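Local coordinates for protein alpha-L-rhamnosidase (Streptomyces avermitilis, PDB 3W5M) that releases terminal non-reducing alpha-L-rhamnose from citrus flavonoids such as naringin and rutin and from the arabinogalactan protein gum arabic by hydrolysis, at residues 727-739 / 788-800. Numbering follows the deposited sequence.
Sequences LRYLEKHSDGLLR and LFTRIRKAFQTAY
L727 meets L788 methyl to methyl, CD2 to CD2 at 4.3 Å, while the axes of helix segments 727-732 and 788-800 come no closer than 13.2 Å. One turn on, E731 extends its carboxylate to the guanidinium edge of R791, the two planes 18° apart; OE2 and NH1, at 4.1 Å, are too distant for a salt bridge, and R791 pairs through NE with D787. The type I' turn from D735 to L738 then carries L737 and L738 to the second helix. Its G736 O abuts the methyl of A795, and L737, with CG beside its backbone N (chi1 -56°), lays CD1 on the backbone of R791, 3.6 Å from C, and against CG1 of I792. The side chains of L738 and Y800 run antiparallel alongside each other, L738 CD2 lying 3.7 Å from Y800 OH and 3.9 Å from A799 CB. Y800 OH is hydrogen-bonded to T761 OG1. An alanine in place of L738 would probably leave a gap beside A799 and Y800. Finally, R739 turns back to H733 O through NH1. The example illustrates how a loop can bridge well-separated helices, here two in the catalytic (alpha/alpha)6-barrel of glycoside hydrolase family 78, with helix 756-777 touching both.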
loop_
_atom_site.group_PDB
_atom_site.type_symbol
_atom_site.label_atom_id
_atom_site.label_comp_id
_atom_site.label_asym_id
_atom_site.label_seq_id
_atom_site.Cartn_x
_atom_site.Cartn_y
_atom_site.Cartn_z
ATOM N N LEU A 727 16.749 19.357 -8.130
ATOM C CA LEU A 727 18.193 19.692 -8.139
ATOM C C LEU A 727 18.401 21.167 -7.836
ATOM O O LEU A 727 19.383 21.553 -7.151
ATOM C CB LEU A 727 18.852 19.314 -9.479
ATOM C CG LEU A 727 19.096 17.817 -9.733
ATOM C CD1 LEU A 727 19.482 17.559 -11.180
ATOM C CD2 LEU A 727 20.106 17.195 -8.774
ATOM N N ARG A 728 17.495 21.994 -8.355
ATOM C CA ARG A 728 17.509 23.435 -8.118
ATOM C C ARG A 728 17.281 23.732 -6.633
ATOM O O ARG A 728 18.000 24.555 -6.030
ATOM C CB ARG A 728 16.501 24.137 -9.013
ATOM C CG ARG A 728 16.192 25.568 -8.635
ATOM C CD ARG A 728 15.067 26.086 -9.501
ATOM N NE ARG A 728 15.508 26.312 -10.874
ATOM C CZ ARG A 728 14.680 26.566 -11.887
ATOM N NH1 ARG A 728 13.369 26.613 -11.671
ATOM N NH2 ARG A 728 15.159 26.770 -13.115
ATOM N N TYR A 729 16.313 23.032 -6.037
ATOM C CA TYR A 729 16.102 23.070 -4.595
ATOM C C TYR A 729 17.360 22.674 -3.831
ATOM O O TYR A 729 17.732 23.338 -2.860
ATOM C CB TYR A 729 14.926 22.145 -4.174
ATOM C CG TYR A 729 14.850 21.945 -2.669
ATOM C CD1 TYR A 729 14.127 22.829 -1.862
ATOM C CD2 TYR A 729 15.531 20.884 -2.051
ATOM C CE1 TYR A 729 14.089 22.663 -0.478
ATOM C CE2 TYR A 729 15.460 20.690 -0.683
ATOM C CZ TYR A 729 14.760 21.589 0.091
ATOM O OH TYR A 729 14.732 21.384 1.439
ATOM N N LEU A 730 18.020 21.606 -4.256
ATOM C CA LEU A 730 19.159 21.084 -3.518
ATOM C C LEU A 730 20.364 22.026 -3.610
ATOM O O LEU A 730 21.124 22.167 -2.654
ATOM C CB LEU A 730 19.549 19.708 -4.038
ATOM C CG LEU A 730 18.602 18.545 -3.667
ATOM C CD1 LEU A 730 19.043 17.304 -4.421
ATOM C CD2 LEU A 730 18.534 18.275 -2.159
ATOM N N GLU A 731 20.548 22.644 -4.769
ATOM C CA GLU A 731 21.638 23.619 -4.937
ATOM C C GLU A 731 21.413 24.856 -4.072
ATOM O O GLU A 731 22.351 25.370 -3.464
ATOM C CB GLU A 731 21.794 24.012 -6.406
ATOM C CG GLU A 731 22.833 25.097 -6.643
ATOM C CD GLU A 731 23.468 25.027 -8.025
ATOM O OE1 GLU A 731 22.744 24.765 -9.015
ATOM O OE2 GLU A 731 24.703 25.241 -8.121
ATOM N N LYS A 732 20.170 25.324 -4.004
ATOM C CA LYS A 732 19.828 26.456 -3.146
ATOM C C LYS A 732 20.083 26.142 -1.661
ATOM O O LYS A 732 20.579 26.987 -0.913
ATOM C CB LYS A 732 18.375 26.866 -3.372
ATOM C CG LYS A 732 17.998 28.172 -2.698
ATOM C CD LYS A 732 16.509 28.450 -2.840
ATOM C CE LYS A 732 16.130 29.739 -2.124
ATOM N NZ LYS A 732 14.684 29.719 -1.778
ATOM N N HIS A 733 19.763 24.922 -1.246
ATOM C CA HIS A 733 19.997 24.452 0.129
ATOM C C HIS A 733 21.305 23.668 0.303
ATOM O O HIS A 733 21.330 22.521 0.783
ATOM C CB HIS A 733 18.758 23.686 0.622
ATOM C CG HIS A 733 17.520 24.518 0.577
ATOM N ND1 HIS A 733 16.984 25.111 1.697
ATOM C CD2 HIS A 733 16.756 24.924 -0.465
ATOM C CE1 HIS A 733 15.916 25.813 1.357
ATOM N NE2 HIS A 733 15.758 25.719 0.049
ATOM N N SER A 734 22.402 24.322 -0.094
ATOM C CA SER A 734 23.759 23.781 0.049
ATOM C C SER A 734 24.752 24.959 0.080
ATOM O O SER A 734 24.414 26.067 -0.329
ATOM C CB SER A 734 24.102 22.833 -1.103
ATOM O OG SER A 734 24.073 23.550 -2.314
ATOM N N ASP A 735 25.961 24.697 0.561
ATOM C CA ASP A 735 26.998 25.730 0.664
ATOM C C ASP A 735 28.240 25.186 -0.049
ATOM O O ASP A 735 28.826 24.206 0.397
ATOM C CB ASP A 735 27.244 26.054 2.153
ATOM C CG ASP A 735 28.340 27.130 2.377
ATOM O OD1 ASP A 735 29.023 27.553 1.421
ATOM O OD2 ASP A 735 28.521 27.542 3.538
ATOM N N GLY A 736 28.605 25.805 -1.176
ATOM C CA GLY A 736 29.647 25.279 -2.076
ATOM C C GLY A 736 29.391 23.830 -2.420
ATOM O O GLY A 736 30.316 23.023 -2.483
ATOM N N LEU A 737 28.098 23.506 -2.565
ATOM C CA LEU A 737 27.588 22.188 -2.948
ATOM C C LEU A 737 27.593 21.139 -1.838
ATOM O O LEU A 737 27.233 19.985 -2.075
ATOM C CB LEU A 737 28.275 21.675 -4.222
ATOM C CG LEU A 737 28.160 22.635 -5.413
ATOM C CD1 LEU A 737 29.079 22.150 -6.519
ATOM C CD2 LEU A 737 26.719 22.782 -5.907
ATOM N N LEU A 738 27.995 21.535 -0.627
ATOM C CA LEU A 738 27.976 20.612 0.495
ATOM C C LEU A 738 26.620 20.743 1.145
ATOM O O LEU A 738 26.140 21.852 1.362
ATOM C CB LEU A 738 29.100 20.923 1.504
ATOM C CG LEU A 738 30.530 20.948 0.937
ATOM C CD1 LEU A 738 31.519 21.196 2.079
ATOM C CD2 LEU A 738 30.880 19.673 0.157
ATOM N N ARG A 739 25.991 19.607 1.441
ATOM C CA ARG A 739 24.658 19.646 2.033
ATOM C C ARG A 739 24.720 19.590 3.563
ATOM O O ARG A 739 25.642 18.979 4.119
ATOM C CB ARG A 739 23.810 18.497 1.458
ATOM C CG ARG A 739 23.472 18.730 -0.016
ATOM C CD ARG A 739 22.110 19.397 -0.156
ATOM N NE ARG A 739 21.038 18.507 0.324
ATOM C CZ ARG A 739 19.894 18.931 0.870
ATOM N NH1 ARG A 739 19.663 20.219 1.027
ATOM N NH2 ARG A 739 18.975 18.045 1.267
ATOM N N LEU A 788 27.106 19.860 -13.341
ATOM C CA LEU A 788 26.686 19.888 -11.930
ATOM C C LEU A 788 27.241 18.715 -11.161
ATOM O O LEU A 788 27.762 18.909 -10.073
ATOM C CB LEU A 788 25.160 19.921 -11.795
ATOM C CG LEU A 788 24.647 19.868 -10.349
ATOM C CD1 LEU A 788 25.130 21.056 -9.514
ATOM C CD2 LEU A 788 23.125 19.802 -10.335
ATOM N N PHE A 789 27.093 17.500 -11.708
ATOM C CA PHE A 789 27.640 16.275 -11.117
ATOM C C PHE A 789 29.141 16.373 -10.877
ATOM O O PHE A 789 29.601 16.104 -9.761
ATOM C CB PHE A 789 27.334 15.037 -11.972
ATOM C CG PHE A 789 27.976 13.770 -11.469
ATOM C CD1 PHE A 789 27.816 13.363 -10.146
ATOM C CD2 PHE A 789 28.731 12.976 -12.320
ATOM C CE1 PHE A 789 28.393 12.189 -9.687
ATOM C CE2 PHE A 789 29.315 11.796 -11.870
ATOM C CZ PHE A 789 29.155 11.403 -10.542
ATOM N N THR A 790 29.881 16.764 -11.920
ATOM C CA THR A 790 31.349 17.009 -11.829
ATOM C C THR A 790 31.703 17.933 -10.645
ATOM O O THR A 790 32.626 17.653 -9.877
ATOM C CB THR A 790 31.868 17.668 -13.124
ATOM O OG1 THR A 790 31.536 16.835 -14.237
ATOM C CG2 THR A 790 33.395 17.843 -13.075
ATOM N N ARG A 791 30.962 19.031 -10.514
ATOM C CA ARG A 791 31.247 20.019 -9.462
ATOM C C ARG A 791 30.935 19.523 -8.057
ATOM O O ARG A 791 31.695 19.791 -7.126
ATOM C CB ARG A 791 30.588 21.349 -9.755
ATOM C CG ARG A 791 31.224 22.046 -10.938
ATOM C CD ARG A 791 30.669 23.439 -11.128
ATOM N NE ARG A 791 29.318 23.413 -11.666
ATOM C CZ ARG A 791 28.227 23.735 -10.977
ATOM N NH1 ARG A 791 28.314 24.100 -9.702
ATOM N NH2 ARG A 791 27.043 23.685 -11.564
ATOM N N ILE A 792 29.852 18.756 -7.903
ATOM C CA ILE A 792 29.543 18.157 -6.615
ATOM C C ILE A 792 30.520 17.074 -6.226
ATOM O O ILE A 792 30.926 16.997 -5.057
ATOM C CB ILE A 792 28.124 17.559 -6.557
ATOM C CG1 ILE A 792 27.094 18.618 -6.916
ATOM C CG2 ILE A 792 27.837 17.079 -5.127
ATOM C CD1 ILE A 792 25.710 18.028 -7.182
ATOM N N ARG A 793 30.872 16.210 -7.183
ATOM C CA ARG A 793 31.846 15.164 -6.910
ATOM C C ARG A 793 33.172 15.777 -6.427
ATOM O O ARG A 793 33.801 15.221 -5.540
ATOM C CB ARG A 793 32.091 14.267 -8.122
ATOM C CG ARG A 793 33.121 13.184 -7.866
ATOM C CD ARG A 793 33.060 12.037 -8.843
ATOM N NE ARG A 793 33.069 12.483 -10.227
ATOM C CZ ARG A 793 32.786 11.696 -11.264
ATOM N NH1 ARG A 793 32.463 10.403 -11.074
ATOM N NH2 ARG A 793 32.822 12.205 -12.494
ATOM N N LYS A 794 33.580 16.890 -7.020
ATOM C CA LYS A 794 34.853 17.520 -6.620
ATOM C C LYS A 794 34.762 18.094 -5.205
ATOM O O LYS A 794 35.638 17.859 -4.375
ATOM C CB LYS A 794 35.303 18.614 -7.575
ATOM C CG LYS A 794 36.810 18.791 -7.491
ATOM C CD LYS A 794 37.271 20.235 -7.569
ATOM C CE LYS A 794 38.794 20.295 -7.413
ATOM N NZ LYS A 794 39.356 21.660 -7.628
ATOM N N ALA A 795 33.685 18.830 -4.944
ATOM C CA ALA A 795 33.411 19.357 -3.616
ATOM C C ALA A 795 33.294 18.202 -2.623
ATOM O O ALA A 795 33.869 18.265 -1.523
ATOM C CB ALA A 795 32.165 20.236 -3.627
ATOM N N PHE A 796 32.619 17.119 -3.018
ATOM C CA PHE A 796 32.511 15.960 -2.153
ATOM C C PHE A 796 33.868 15.347 -1.786
ATOM O O PHE A 796 34.111 15.018 -0.610
ATOM C CB PHE A 796 31.620 14.873 -2.780
ATOM C CG PHE A 796 31.383 13.705 -1.885
ATOM C CD1 PHE A 796 32.331 12.696 -1.771
ATOM C CD2 PHE A 796 30.193 13.612 -1.135
ATOM C CE1 PHE A 796 32.123 11.621 -0.927
ATOM C CE2 PHE A 796 29.984 12.538 -0.296
ATOM C CZ PHE A 796 30.939 11.542 -0.192
ATOM N N GLN A 797 34.733 15.159 -2.783
ATOM C CA GLN A 797 35.996 14.443 -2.555
ATOM C C GLN A 797 36.894 15.272 -1.660
ATOM O O GLN A 797 37.541 14.749 -0.757
ATOM C CB GLN A 797 36.719 14.153 -3.862
ATOM C CG GLN A 797 36.171 12.942 -4.591
ATOM C CD GLN A 797 36.468 12.992 -6.074
ATOM O OE1 GLN A 797 36.960 14.000 -6.582
ATOM N NE2 GLN A 797 36.166 11.907 -6.777
ATOM N N THR A 798 36.887 16.572 -1.903
ATOM C CA THR A 798 37.673 17.497 -1.091
ATOM C C THR A 798 37.252 17.496 0.381
ATOM O O THR A 798 38.109 17.557 1.277
ATOM C CB THR A 798 37.625 18.916 -1.681
ATOM O OG1 THR A 798 38.199 18.876 -2.993
ATOM C CG2 THR A 798 38.417 19.902 -0.824
ATOM N N ALA A 799 35.945 17.391 0.622
ATOM C CA ALA A 799 35.403 17.532 1.969
ATOM C C ALA A 799 35.509 16.259 2.779
ATOM O O ALA A 799 35.781 16.323 3.980
ATOM C CB ALA A 799 33.953 18.039 1.926
ATOM N N TYR A 800 35.326 15.105 2.139
ATOM C CA TYR A 800 35.130 13.866 2.877
ATOM C C TYR A 800 36.066 12.703 2.574
ATOM O O TYR A 800 36.047 11.699 3.308
ATOM C CB TYR A 800 33.652 13.399 2.762
ATOM C CG TYR A 800 32.607 14.499 2.840
ATOM C CD1 TYR A 800 32.403 15.235 4.017
ATOM C CD2 TYR A 800 31.797 14.790 1.733
ATOM C CE1 TYR A 800 31.433 16.232 4.072
ATOM C CE2 TYR A 800 30.837 15.786 1.773
ATOM C CZ TYR A 800 30.644 16.496 2.937
ATOM O OH TYR A 800 29.682 17.482 2.950
#